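Local coordinates for threonine synthase (Brucella melitensis bv. 1, PDB 4F4F), which probably catalyses the pyridoxal-phosphate-dependent conversion of O-phospho-L-homoserine and water to L-threonine and phosphate, the last step of threonine biosynthesis, at residues R138-G143 and D164-F169; K207-D212 and I457-V462; K54-V59 and V236-T241. All blocks are in the same frame, centred on the assembly; numbering follows the deposited sequence.

Interaction 1: R138-G143 and D164-F169; sequences RATIVG and DIFILF
Thr140 sets its CG2 anti to the backbone N (OG1 at chi1 -59°), and Phe166 sets its ring anti to its own carbonyl carbon (chi1 -56°); together these torsions bring the threonine methyl obliquely against the ring, 3.5 Å from Phe166 CE1. The ring is thereby laid back along the sheet face it shares with Thr140, Val142 and Asp164. Thr140 OG1 is turned the other way, to Leu219 O and Ser466 OG. On the face of Ile141, the extended Ile165 chain places CD1 3.8 Å from Ile141 CG2.

Between these two layers of side chains the strands run parallel, and five backbone hydrogen bonds zip them from Ala139 to Leu168. Toward 164-169 the bonding is done by Ala139, Ile141 and Gly143: Ile141 N gives to Asp164 O at 2.8 Å, Ile141 O receives Phe166 N at 2.9 Å, and Gly143 repeats the pattern with Phe166 O and Leu168 N. Thr140 and Val142 turn their backbone to strand 221-223. At the Arg138 end the arginine chain bends at chi3 (51°), and NH2 forms only a long salt bridge to Asp164 OD2, 3.8 Å. A water bridges the pair: it accepts from that NH2 and donates to Ala139 O and Asp164 OD2. Arg138 NH2 also reaches Asp161 O, while Asp164 OD1 is paired with Arg467.

These are adjacent strands of a parallel, Rossmann-like sheet, joined by a beta-alpha-beta crossover through helix 148-157. Strands 221-223 and 190-196 flank the pair; helix 199-211 packs on Val142 and Leu168, and helix 176-183 on Ile167 and Phe169.

Interaction 2: K207-D212 and I457-V462; sequences KGMFND and IVEEYV
Apolar packing supplies most of the contact, and Met209 carries it. Its chain leaves helix 199-211 extended through chi2 and then bends at chi3 (-85°), which swings CE against Val458 CG1 at 3.7 Å; the two side chains cross at about a right angle. SD also rests on Val458 CG1 and lies 4.4 Å from Val462 CG2. Alongside, the aliphatic part of Glu459 slides past Met209 in the opposite direction, CG to CG at 3.9 Å.

The helical segments 207-211 and 457-462 cross at -68°, with axes 10.9 Å apart at closest approach, so the long side chains have to bridge the gap. Both helices cover the parallel sheet that holds strands 139-144 and 163-170, with Val458 on Leu168, and the C-terminal helix 455-465 is thereby packed against that sheet. Phe215 of helix 213-219 also touches Met209, Glu459 and Val462.

The polar part is a carboxylate pair. Asp212 OD2 lies 2.9 Å from Glu459 OE2, with the planes 43° apart. Two like charges this close suggest that a proton may be shared or one pKa raised. Asp212, its CG anti to the backbone N, uses its other oxygen, OD1, to cap helix 213-219 at Phe215 N.

Interaction 3: K54-V59 and V236-T241; sequences KSYVEV and VVYYFT
The Tyr56 ring lies over Val237, with CG1 of the valine under one face in a CH-pi contact, 4.0 Å from the ring centroid. That methyl is displaced toward the hydroxyl end of the ring, so its nearest atom is Tyr56 CZ at 3.6 Å. With CG anti to the backbone N (chi1 -173°), the tyrosine reaches out across helix 236-245. Its OH comes to the edge of the Tyr238 ring, 4.0 Å from CD2, and Thr241, crossing at about a right angle, brings OG1 to 3.8 Å from Tyr56 CE2.

This is where the N-terminal part of the chain packs on the pyridoxal-phosphate-dependent enzyme part, at the start of helix 56-64. A capping box opens that helix: Glu58 N gives to Ser55 OG at 3.0 Å, and Ser55 N gives back to the anti lone pair of Glu58 OE1.

One turn on from Tyr56, Val59 points toward the other helix and crosses Thr241 obliquely, its CG1 3.5 Å from Thr241 CG2. The same CG1 meets Phe240 CB at 4.0 Å, while the phenylalanine ring turns away toward Val63 and Ala271. Tyr85 meets the Tyr56 ring edge-to-face, and Tyr238 OH is bonded to Gln235 NE2.

Overall arrangement
Interactions 1 and 2 form one continuous body, with centres about 11 Å apart: the helices of interaction 2 lie on the sheet face of interaction 1, where Val142 CG1 meets Met209 CE at 3.4 Å and Phe166 CD2 meets Val462 CG2 at 3.7 Å. Interaction 3 stands apart, its centre about 30 Å from that of interaction 1 and about 39 Å from that of interaction 2, across the centre of the chain from the latter. Interaction 3 comes near the cofactor: the Tyr238 side chain is about 7 Å from the bound PLP and about 4 Å from that of Asp264, a PLP-binding residue. In interaction 1 the Ile167 side chain is about 11 Å from that of Lys117, the lysine predicted to carry PLP, though not attached to it in this model.

Interaction 1: R138-G143 and D164-F169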
ATOM      1  N   ARG A 138      -2.495  17.014  17.700  1.00 25.82           N
ATOM      2  CA  ARG A 138      -3.544  16.566  16.817  1.00 24.60           C
ATOM      3  C   ARG A 138      -2.987  16.709  15.411  1.00 22.74           C
ATOM      4  O   ARG A 138      -1.916  17.300  15.221  1.00 22.97           O
ATOM      5  CB  ARG A 138      -4.801  17.430  16.991  1.00 26.20           C
ATOM      6  CG  ARG A 138      -5.285  17.526  18.441  1.00 29.18           C
ATOM      7  CD  ARG A 138      -6.657  18.165  18.561  1.00 31.28           C
ATOM      8  NE  ARG A 138      -7.537  17.470  17.638  1.00 31.45           N
ATOM      9  CZ  ARG A 138      -8.256  16.389  17.931  1.00 32.42           C
ATOM     10  NH1 ARG A 138      -8.261  15.879  19.158  1.00 35.31           N
ATOM     11  NH2 ARG A 138      -8.981  15.822  16.977  1.00 32.04           N
ATOM     12  N   ALA A 139      -3.684  16.140  14.442  1.00 20.56           N
ATOM     13  CA  ALA A 139      -3.288  16.303  13.030  1.00 19.66           C
ATOM     14  C   ALA A 139      -4.508  16.477  12.134  1.00 18.48           C
ATOM     15  O   ALA A 139      -5.582  15.958  12.428  1.00 18.13           O
ATOM     16  CB  ALA A 139      -2.456  15.128  12.551  1.00 18.89           C
ATOM     17  N   THR A 140      -4.305  17.167  11.012  1.00 18.31           N
ATOM     18  CA  THR A 140      -5.306  17.326   9.974  1.00 17.14           C
ATOM     19  C   THR A 140      -4.755  16.531   8.778  1.00 16.87           C
ATOM     20  O   THR A 140      -3.759  16.920   8.174  1.00 17.96           O
ATOM     21  CB  THR A 140      -5.501  18.818   9.628  1.00 17.79           C
ATOM     22  OG1 THR A 140      -5.899  19.543  10.808  1.00 18.52           O
ATOM     23  CG2 THR A 140      -6.547  18.989   8.524  1.00 16.72           C
ATOM     24  N   ILE A 141      -5.363  15.383   8.503  1.00 16.16           N
ATOM     25  CA  ILE A 141      -4.954  14.513   7.375  1.00 15.90           C
ATOM     26  C   ILE A 141      -5.593  15.034   6.109  1.00 15.12           C
ATOM     27  O   ILE A 141      -6.809  15.233   6.070  1.00 15.25           O
ATOM     28  CB  ILE A 141      -5.392  13.046   7.574  1.00 15.81           C
ATOM     29  CG1 ILE A 141      -4.967  12.526   8.982  1.00 16.40           C
ATOM     30  CG2 ILE A 141      -4.856  12.169   6.421  1.00 15.42           C
ATOM     31  CD1 ILE A 141      -3.486  12.340   9.164  1.00 17.51           C
ATOM     32  N   VAL A 142      -4.793  15.270   5.076  1.00 15.24           N
ATOM     33  CA  VAL A 142      -5.342  15.807   3.827  1.00 15.26           C
ATOM     34  C   VAL A 142      -4.817  14.986   2.645  1.00 15.28           C
ATOM     35  O   VAL A 142      -3.639  14.701   2.581  1.00 16.79           O
ATOM     36  CB  VAL A 142      -5.023  17.323   3.666  1.00 16.36           C
ATOM     37  CG1 VAL A 142      -5.669  17.847   2.394  1.00 16.30           C
ATOM     38  CG2 VAL A 142      -5.560  18.143   4.855  1.00 16.81           C
ATOM     39  N   GLY A 143      -5.702  14.531   1.764  1.00 14.70           N
ATOM     40  CA  GLY A 143      -5.284  13.859   0.547  1.00 14.93           C
ATOM     41  C   GLY A 143      -6.254  13.997  -0.600  1.00 14.97           C
ATOM     42  O   GLY A 143      -7.384  14.463  -0.425  1.00 13.53           O
ATOM     43  N   ASP A 164      -8.514  14.644  12.071  1.00 16.83           N
ATOM     44  CA  ASP A 164      -9.656  14.959  11.202  1.00 16.35           C
ATOM     45  C   ASP A 164      -9.093  14.722   9.794  1.00 14.98           C
ATOM     46  O   ASP A 164      -7.930  15.083   9.499  1.00 14.96           O
ATOM     47  CB  ASP A 164     -10.116  16.409  11.377  1.00 17.81           C
ATOM     48  CG  ASP A 164     -10.638  16.682  12.787  1.00 20.10           C
ATOM     49  OD1 ASP A 164     -11.716  16.177  13.120  1.00 20.70           O
ATOM     50  OD2 ASP A 164      -9.951  17.360  13.585  1.00 22.21           O
ATOM     51  N   ILE A 165      -9.890  14.098   8.950  1.00 13.74           N
ATOM     52  CA  ILE A 165      -9.447  13.751   7.623  1.00 13.00           C
ATOM     53  C   ILE A 165     -10.300  14.414   6.549  1.00 12.72           C
ATOM     54  O   ILE A 165     -11.542  14.453   6.651  1.00 13.47           O
ATOM     55  CB  ILE A 165      -9.366  12.213   7.458  1.00 12.46           C
ATOM     56  CG1 ILE A 165      -8.803  11.837   6.070  1.00 12.18           C
ATOM     57  CG2 ILE A 165     -10.731  11.616   7.712  1.00 12.54           C
ATOM     58  CD1 ILE A 165      -8.214  10.445   5.902  1.00 11.96           C
ATOM     59  N   PHE A 166      -9.611  14.985   5.560  1.00 12.67           N
ATOM     60  CA  PHE A 166     -10.222  15.653   4.435  1.00 12.65           C
ATOM     61  C   PHE A 166      -9.666  15.005   3.158  1.00 12.13           C
ATOM     62  O   PHE A 166      -8.455  15.006   2.923  1.00 12.77           O
ATOM     63  CB  PHE A 166      -9.892  17.167   4.440  1.00 13.09           C
ATOM     64  CG  PHE A 166     -10.283  17.862   5.717  1.00 13.85           C
ATOM     65  CD1 PHE A 166      -9.557  17.649   6.879  1.00 14.36           C
ATOM     66  CD2 PHE A 166     -11.392  18.686   5.771  1.00 14.47           C
ATOM     67  CE1 PHE A 166      -9.943  18.265   8.069  1.00 15.54           C
ATOM     68  CE2 PHE A 166     -11.772  19.299   6.944  1.00 15.62           C
ATOM     69  CZ  PHE A 166     -11.044  19.105   8.098  1.00 15.79           C
ATOM     70  N   ILE A 167     -10.563  14.426   2.369  1.00 12.14           N
ATOM     71  CA  ILE A 167     -10.205  13.818   1.101  1.00 11.56           C
ATOM     72  C   ILE A 167     -10.927  14.560  -0.013  1.00 11.71           C
ATOM     73  O   ILE A 167     -12.180  14.703   0.002  1.00 11.62           O
ATOM     74  CB  ILE A 167     -10.602  12.352   1.063  1.00 12.00           C
ATOM     75  CG1 ILE A 167      -9.825  11.526   2.120  1.00 12.04           C
ATOM     76  CG2 ILE A 167     -10.419  11.817  -0.369  1.00 11.95           C
ATOM     77  CD1 ILE A 167      -8.309  11.462   1.948  1.00 12.22           C
ATOM     78  N   LEU A 168     -10.136  15.034  -0.963  1.00 11.83           N
ATOM     79  CA  LEU A 168     -10.637  15.704  -2.125  1.00 12.51           C
ATOM     80  C   LEU A 168     -10.709  14.686  -3.280  1.00 12.76           C
ATOM     81  O   LEU A 168      -9.731  13.955  -3.549  1.00 12.95           O
ATOM     82  CB  LEU A 168      -9.681  16.855  -2.498  1.00 13.11           C
ATOM     83  CG  LEU A 168      -9.529  18.083  -1.587  1.00 13.00           C
ATOM     84  CD1 LEU A 168      -8.982  17.757  -0.206  1.00 13.06           C
ATOM     85  CD2 LEU A 168      -8.678  19.141  -2.249  1.00 13.31           C
ATOM     86  N   PHE A 169     -11.852  14.659  -3.956  1.00 13.05           N
ATOM     87  CA  PHE A 169     -12.069  13.809  -5.120  1.00 13.49           C
ATOM     88  C   PHE A 169     -12.873  14.558  -6.176  1.00 13.90           C
ATOM     89  O   PHE A 169     -13.576  15.521  -5.851  1.00 13.58           O
ATOM     90  CB  PHE A 169     -12.779  12.527  -4.712  1.00 13.91           C
ATOM     91  CG  PHE A 169     -14.156  12.721  -4.142  1.00 13.94           C
ATOM     92  CD1 PHE A 169     -15.258  12.708  -4.971  1.00 14.82           C
ATOM     93  CD2 PHE A 169     -14.348  12.834  -2.773  1.00 13.87           C
ATOM     94  CE1 PHE A 169     -16.519  12.856  -4.459  1.00 15.26           C
ATOM     95  CE2 PHE A 169     -15.630  13.023  -2.255  1.00 14.44           C
ATOM     96  CZ  PHE A 169     -16.703  13.025  -3.098  1.00 15.02           C
TER
HETATM   97  O   HOH W   1      -7.756  16.994  14.585  1.00 27.40           O

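Interaction 2: K207-D212 and I457-V462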
ATOM      1  N   LYS A 207      -1.248  19.778  -3.055  1.00 22.25           N
ATOM      2  CA  LYS A 207       0.150  20.235  -3.149  1.00 24.80           C
ATOM      3  C   LYS A 207       0.200  21.708  -2.727  1.00 25.41           C
ATOM      4  O   LYS A 207       1.102  22.114  -2.008  1.00 26.84           O
ATOM      5  CB  LYS A 207       0.704  20.044  -4.572  1.00 25.86           C
ATOM      6  N   GLY A 208      -0.798  22.483  -3.154  1.00 25.37           N
ATOM      7  CA  GLY A 208      -0.986  23.874  -2.730  1.00 25.90           C
ATOM      8  C   GLY A 208      -1.014  24.034  -1.210  1.00 25.75           C
ATOM      9  O   GLY A 208      -0.290  24.874  -0.654  1.00 26.63           O
ATOM     10  N   MET A 209      -1.830  23.230  -0.536  1.00 23.87           N
ATOM     11  CA  MET A 209      -1.937  23.311   0.918  1.00 24.39           C
ATOM     12  C   MET A 209      -0.607  22.957   1.560  1.00 26.08           C
ATOM     13  O   MET A 209      -0.184  23.629   2.503  1.00 26.97           O
ATOM     14  CB  MET A 209      -3.036  22.380   1.455  1.00 22.99           C
ATOM     15  CG  MET A 209      -4.450  22.909   1.180  1.00 22.36           C
ATOM     16  SD  MET A 209      -5.803  21.906   1.847  1.00 21.43           S
ATOM     17  CE  MET A 209      -5.997  20.722   0.527  1.00 20.75           C
ATOM     18  N   PHE A 210       0.052  21.912   1.053  1.00 26.90           N
ATOM     19  CA  PHE A 210       1.342  21.509   1.631  1.00 29.05           C
ATOM     20  C   PHE A 210       2.467  22.513   1.414  1.00 32.00           C
ATOM     21  O   PHE A 210       3.383  22.576   2.226  1.00 33.24           O
ATOM     22  CB  PHE A 210       1.747  20.092   1.226  1.00 29.15           C
ATOM     23  CG  PHE A 210       1.078  19.051   2.060  1.00 28.00           C
ATOM     24  CD1 PHE A 210       1.530  18.784   3.341  1.00 29.16           C
ATOM     25  CD2 PHE A 210      -0.037  18.405   1.608  1.00 26.54           C
ATOM     26  CE1 PHE A 210       0.885  17.851   4.137  1.00 28.01           C
ATOM     27  CE2 PHE A 210      -0.693  17.469   2.392  1.00 26.51           C
ATOM     28  CZ  PHE A 210      -0.233  17.191   3.660  1.00 26.68           C
ATOM     29  N   ASN A 211       2.368  23.314   0.357  1.00 33.63           N
ATOM     30  CA  ASN A 211       3.308  24.402   0.100  1.00 36.28           C
ATOM     31  C   ASN A 211       3.055  25.638   0.940  1.00 35.98           C
ATOM     32  O   ASN A 211       3.897  26.511   1.024  1.00 36.25           O
ATOM     33  CB  ASN A 211       3.251  24.806  -1.368  1.00 38.55           C
ATOM     34  CG  ASN A 211       3.811  23.740  -2.277  1.00 40.86           C
ATOM     35  OD1 ASN A 211       4.653  22.944  -1.871  1.00 43.65           O
ATOM     36  ND2 ASN A 211       3.339  23.714  -3.517  1.00 43.03           N
ATOM     37  N   ASP A 212       1.863  25.748   1.500  1.00 33.49           N
ATOM     38  CA  ASP A 212       1.516  26.879   2.321  1.00 34.18           C
ATOM     39  C   ASP A 212       1.951  26.522   3.745  1.00 34.25           C
ATOM     40  O   ASP A 212       1.237  25.828   4.491  1.00 31.70           O
ATOM     41  CB  ASP A 212       0.023  27.160   2.214  1.00 32.73           C
ATOM     42  CG  ASP A 212      -0.389  28.388   2.957  1.00 34.01           C
ATOM     43  OD1 ASP A 212       0.395  28.881   3.802  1.00 36.81           O
ATOM     44  OD2 ASP A 212      -1.521  28.819   2.736  1.00 33.95           O
ATOM     45  N   ILE A 457     -10.737  28.543  -0.960  1.00 21.91           N
ATOM     46  CA  ILE A 457     -12.017  27.933  -0.582  1.00 21.32           C
ATOM     47  C   ILE A 457     -11.762  26.629   0.217  1.00 20.12           C
ATOM     48  O   ILE A 457     -12.337  26.429   1.287  1.00 19.99           O
ATOM     49  CB  ILE A 457     -12.917  27.666  -1.824  1.00 21.57           C
ATOM     50  CG1 ILE A 457     -13.389  29.001  -2.438  1.00 22.84           C
ATOM     51  CG2 ILE A 457     -14.093  26.758  -1.456  1.00 21.12           C
ATOM     52  CD1 ILE A 457     -14.213  28.866  -3.725  1.00 23.33           C
ATOM     53  N   VAL A 458     -10.879  25.769  -0.291  1.00 18.90           N
ATOM     54  CA  VAL A 458     -10.587  24.491   0.360  1.00 17.87           C
ATOM     55  C   VAL A 458      -9.904  24.757   1.719  1.00 18.96           C
ATOM     56  O   VAL A 458     -10.263  24.137   2.727  1.00 18.14           O
ATOM     57  CB  VAL A 458      -9.748  23.551  -0.541  1.00 17.02           C
ATOM     58  CG1 VAL A 458      -9.357  22.293   0.216  1.00 16.06           C
ATOM     59  CG2 VAL A 458     -10.515  23.175  -1.808  1.00 16.11           C
ATOM     60  N   GLU A 459      -8.974  25.720   1.765  1.00 20.01           N
ATOM     61  CA  GLU A 459      -8.258  25.952   3.023  1.00 21.40           C
ATOM     62  C   GLU A 459      -9.233  26.456   4.070  1.00 22.04           C
ATOM     63  O   GLU A 459      -9.143  26.061   5.226  1.00 22.26           O
ATOM     64  CB  GLU A 459      -7.115  26.961   2.869  1.00 22.90           C
ATOM     65  CG  GLU A 459      -5.870  26.380   2.224  1.00 23.16           C
ATOM     66  CD  GLU A 459      -4.711  27.364   2.179  1.00 25.08           C
ATOM     67  OE1 GLU A 459      -4.926  28.537   2.531  1.00 27.62           O
ATOM     68  OE2 GLU A 459      -3.581  26.969   1.815  1.00 25.48           O
ATOM     69  N   GLU A 460     -10.156  27.335   3.671  1.00 22.81           N
ATOM     70  CA  GLU A 460     -11.166  27.873   4.610  1.00 23.93           C
ATOM     71  C   GLU A 460     -12.054  26.739   5.155  1.00 23.07           C
ATOM     72  O   GLU A 460     -12.391  26.704   6.342  1.00 23.46           O
ATOM     73  CB  GLU A 460     -12.033  29.003   3.970  1.00 24.20           C
ATOM     74  N   TYR A 461     -12.448  25.822   4.289  1.00 22.27           N
ATOM     75  CA  TYR A 461     -13.269  24.686   4.745  1.00 22.55           C
ATOM     76  C   TYR A 461     -12.478  23.875   5.763  1.00 22.58           C
ATOM     77  O   TYR A 461     -12.978  23.556   6.842  1.00 23.72           O
ATOM     78  CB  TYR A 461     -13.780  23.795   3.576  1.00 21.82           C
ATOM     79  CG  TYR A 461     -14.653  22.669   4.081  1.00 21.94           C
ATOM     80  CD1 TYR A 461     -14.075  21.540   4.663  1.00 21.89           C
ATOM     81  CD2 TYR A 461     -16.060  22.740   4.032  1.00 23.30           C
ATOM     82  CE1 TYR A 461     -14.855  20.527   5.198  1.00 22.24           C
ATOM     83  CE2 TYR A 461     -16.845  21.700   4.541  1.00 23.38           C
ATOM     84  CZ  TYR A 461     -16.237  20.606   5.127  1.00 22.93           C
ATOM     85  OH  TYR A 461     -16.959  19.545   5.664  1.00 24.65           O
ATOM     86  N   VAL A 462     -11.227  23.587   5.451  1.00 21.92           N
ATOM     87  CA  VAL A 462     -10.419  22.779   6.355  1.00 22.59           C
ATOM     88  C   VAL A 462     -10.199  23.494   7.697  1.00 25.14           C
ATOM     89  O   VAL A 462     -10.343  22.888   8.751  1.00 24.70           O
ATOM     90  CB  VAL A 462      -9.059  22.410   5.719  1.00 21.84           C
ATOM     91  CG1 VAL A 462      -8.098  21.874   6.779  1.00 22.71           C
ATOM     92  CG2 VAL A 462      -9.254  21.411   4.588  1.00 20.50           C
TER

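Interaction 3: K54-V59 and V236-T241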
ATOM      1  N   LYS A  54      -0.158 -19.467  15.524  1.00 16.68           N
ATOM      2  CA  LYS A  54      -0.552 -18.201  16.137  1.00 16.08           C
ATOM      3  C   LYS A  54      -1.543 -17.474  15.217  1.00 14.98           C
ATOM      4  O   LYS A  54      -1.454 -17.555  13.981  1.00 13.94           O
ATOM      5  CB  LYS A  54       0.681 -17.322  16.379  1.00 16.04           C
ATOM      6  N   SER A  55      -2.387 -16.669  15.834  1.00 14.68           N
ATOM      7  CA  SER A  55      -3.352 -15.843  15.112  1.00 14.17           C
ATOM      8  C   SER A  55      -2.619 -14.796  14.286  1.00 13.45           C
ATOM      9  O   SER A  55      -1.438 -14.508  14.535  1.00 13.28           O
ATOM     10  CB  SER A  55      -4.283 -15.159  16.110  1.00 14.75           C
ATOM     11  OG  SER A  55      -3.613 -14.106  16.749  1.00 14.89           O
ATOM     12  N   TYR A  56      -3.323 -14.214  13.309  1.00 12.87           N
ATOM     13  CA  TYR A  56      -2.780 -13.096  12.522  1.00 12.14           C
ATOM     14  C   TYR A  56      -2.286 -11.994  13.445  1.00 12.22           C
ATOM     15  O   TYR A  56      -1.188 -11.480  13.264  1.00 11.97           O
ATOM     16  CB  TYR A  56      -3.827 -12.513  11.531  1.00 11.94           C
ATOM     17  CG  TYR A  56      -3.240 -11.490  10.599  1.00 11.19           C
ATOM     18  CD1 TYR A  56      -3.122 -10.162  10.978  1.00 11.26           C
ATOM     19  CD2 TYR A  56      -2.743 -11.855   9.359  1.00 10.98           C
ATOM     20  CE1 TYR A  56      -2.563  -9.210  10.155  1.00 10.86           C
ATOM     21  CE2 TYR A  56      -2.195 -10.913   8.505  1.00 10.70           C
ATOM     22  CZ  TYR A  56      -2.086  -9.593   8.896  1.00 10.71           C
ATOM     23  OH  TYR A  56      -1.507  -8.663   8.056  1.00 10.37           O
ATOM     24  N   VAL A  57      -3.111 -11.627  14.434  1.00 12.54           N
ATOM     25  CA  VAL A  57      -2.738 -10.589  15.380  1.00 12.82           C
ATOM     26  C   VAL A  57      -1.470 -10.966  16.145  1.00 13.04           C
ATOM     27  O   VAL A  57      -0.597 -10.165  16.287  1.00 12.92           O
ATOM     28  CB  VAL A  57      -3.908 -10.282  16.339  1.00 13.40           C
ATOM     29  CG1 VAL A  57      -3.467  -9.445  17.541  1.00 13.71           C
ATOM     30  CG2 VAL A  57      -5.017  -9.601  15.560  1.00 13.34           C
ATOM     31  N   GLU A  58      -1.364 -12.192  16.614  1.00 13.16           N
ATOM     32  CA  GLU A  58      -0.178 -12.607  17.347  1.00 13.44           C
ATOM     33  C   GLU A  58       1.082 -12.589  16.493  1.00 12.57           C
ATOM     34  O   GLU A  58       2.151 -12.225  16.969  1.00 12.12           O
ATOM     35  CB  GLU A  58      -0.382 -14.000  17.928  1.00 14.68           C
ATOM     36  CG  GLU A  58      -1.374 -14.049  19.077  1.00 16.20           C
ATOM     37  CD  GLU A  58      -1.729 -15.484  19.439  1.00 17.52           C
ATOM     38  OE1 GLU A  58      -1.871 -16.349  18.545  1.00 17.87           O
ATOM     39  OE2 GLU A  58      -1.890 -15.762  20.614  1.00 19.04           O
ATOM     40  N   VAL A  59       0.966 -12.966  15.218  1.00 11.74           N
ATOM     41  CA  VAL A  59       2.105 -12.927  14.335  1.00 11.45           C
ATOM     42  C   VAL A  59       2.504 -11.473  14.077  1.00 11.07           C
ATOM     43  O   VAL A  59       3.680 -11.140  14.063  1.00 11.05           O
ATOM     44  CB  VAL A  59       1.834 -13.665  13.009  1.00 11.11           C
ATOM     45  CG1 VAL A  59       2.963 -13.451  11.999  1.00 10.69           C
ATOM     46  CG2 VAL A  59       1.647 -15.167  13.269  1.00 11.29           C
ATOM     47  N   VAL A 236       4.431  -6.313   5.966  1.00 11.81           N
ATOM     48  CA  VAL A 236       5.395  -7.387   6.234  1.00 11.11           C
ATOM     49  C   VAL A 236       4.685  -8.628   6.816  1.00 10.83           C
ATOM     50  O   VAL A 236       5.031  -9.765   6.497  1.00 10.50           O
ATOM     51  CB  VAL A 236       6.488  -6.898   7.192  1.00 11.13           C
ATOM     52  CG1 VAL A 236       7.468  -8.043   7.528  1.00 11.09           C
ATOM     53  CG2 VAL A 236       7.247  -5.717   6.601  1.00 10.74           C
ATOM     54  N   VAL A 237       3.631  -8.390   7.596  1.00 10.62           N
ATOM     55  CA  VAL A 237       3.008  -9.425   8.360  1.00 10.56           C
ATOM     56  C   VAL A 237       2.458 -10.553   7.480  1.00 10.50           C
ATOM     57  O   VAL A 237       2.668 -11.731   7.768  1.00 10.49           O
ATOM     58  CB  VAL A 237       1.904  -8.867   9.284  1.00 10.71           C
ATOM     59  CG1 VAL A 237       1.246 -10.003  10.054  1.00 10.78           C
ATOM     60  CG2 VAL A 237       2.500  -7.840  10.293  1.00 10.64           C
ATOM     61  N   TYR A 238       1.722 -10.206   6.426  1.00 10.40           N
ATOM     62  CA  TYR A 238       1.022 -11.249   5.695  1.00 10.59           C
ATOM     63  C   TYR A 238       1.967 -12.138   4.871  1.00 10.24           C
ATOM     64  O   TYR A 238       1.617 -13.258   4.512  1.00  9.97           O
ATOM     65  CB  TYR A 238      -0.155 -10.740   4.903  1.00 11.11           C
ATOM     66  CG  TYR A 238       0.120  -9.597   3.993  1.00 11.62           C
ATOM     67  CD1 TYR A 238       0.844  -9.771   2.837  1.00 11.78           C
ATOM     68  CD2 TYR A 238      -0.452  -8.362   4.226  1.00 12.21           C
ATOM     69  CE1 TYR A 238       1.073  -8.694   1.975  1.00 12.32           C
ATOM     70  CE2 TYR A 238      -0.237  -7.308   3.365  1.00 12.58           C
ATOM     71  CZ  TYR A 238       0.525  -7.481   2.258  1.00 12.75           C
ATOM     72  OH  TYR A 238       0.712  -6.393   1.396  1.00 14.48           O
ATOM     73  N   TYR A 239       3.175 -11.652   4.627  1.00  9.83           N
ATOM     74  CA  TYR A 239       4.205 -12.537   4.056  1.00  9.78           C
ATOM     75  C   TYR A 239       4.574 -13.637   5.046  1.00  9.66           C
ATOM     76  O   TYR A 239       4.588 -14.809   4.688  1.00  9.70           O
ATOM     77  CB  TYR A 239       5.438 -11.765   3.638  1.00  9.70           C
ATOM     78  CG  TYR A 239       5.174 -10.885   2.478  1.00  9.65           C
ATOM     79  CD1 TYR A 239       5.307 -11.359   1.186  1.00  9.77           C
ATOM     80  CD2 TYR A 239       4.800  -9.564   2.659  1.00  9.66           C
ATOM     81  CE1 TYR A 239       5.064 -10.538   0.108  1.00  9.74           C
ATOM     82  CE2 TYR A 239       4.508  -8.743   1.584  1.00  9.72           C
ATOM     83  CZ  TYR A 239       4.675  -9.250   0.308  1.00  9.88           C
ATOM     84  OH  TYR A 239       4.462  -8.450  -0.758  1.00  9.96           O
ATOM     85  N   PHE A 240       4.767 -13.281   6.313  1.00  9.73           N
ATOM     86  CA  PHE A 240       4.928 -14.280   7.350  1.00  9.79           C
ATOM     87  C   PHE A 240       3.739 -15.238   7.506  1.00  9.92           C
ATOM     88  O   PHE A 240       3.918 -16.463   7.567  1.00  9.89           O
ATOM     89  CB  PHE A 240       5.232 -13.626   8.714  1.00  9.97           C
ATOM     90  CG  PHE A 240       6.690 -13.203   8.873  1.00  9.96           C
ATOM     91  CD1 PHE A 240       7.145 -11.992   8.357  1.00  9.83           C
ATOM     92  CD2 PHE A 240       7.581 -13.994   9.558  1.00 10.25           C
ATOM     93  CE1 PHE A 240       8.459 -11.591   8.529  1.00  9.87           C
ATOM     94  CE2 PHE A 240       8.902 -13.613   9.697  1.00 10.27           C
ATOM     95  CZ  PHE A 240       9.341 -12.415   9.196  1.00 10.09           C
ATOM     96  N   THR A 241       2.535 -14.704   7.609  1.00  9.98           N
ATOM     97  CA  THR A 241       1.374 -15.572   7.894  1.00 10.29           C
ATOM     98  C   THR A 241       1.111 -16.542   6.720  1.00 10.36           C
ATOM     99  O   THR A 241       0.851 -17.736   6.930  1.00 10.82           O
ATOM    100  CB  THR A 241       0.135 -14.772   8.302  1.00 10.47           C
ATOM    101  OG1 THR A 241      -0.281 -13.897   7.220  1.00 10.29           O
ATOM    102  CG2 THR A 241       0.418 -13.968   9.612  1.00 10.36           C
TER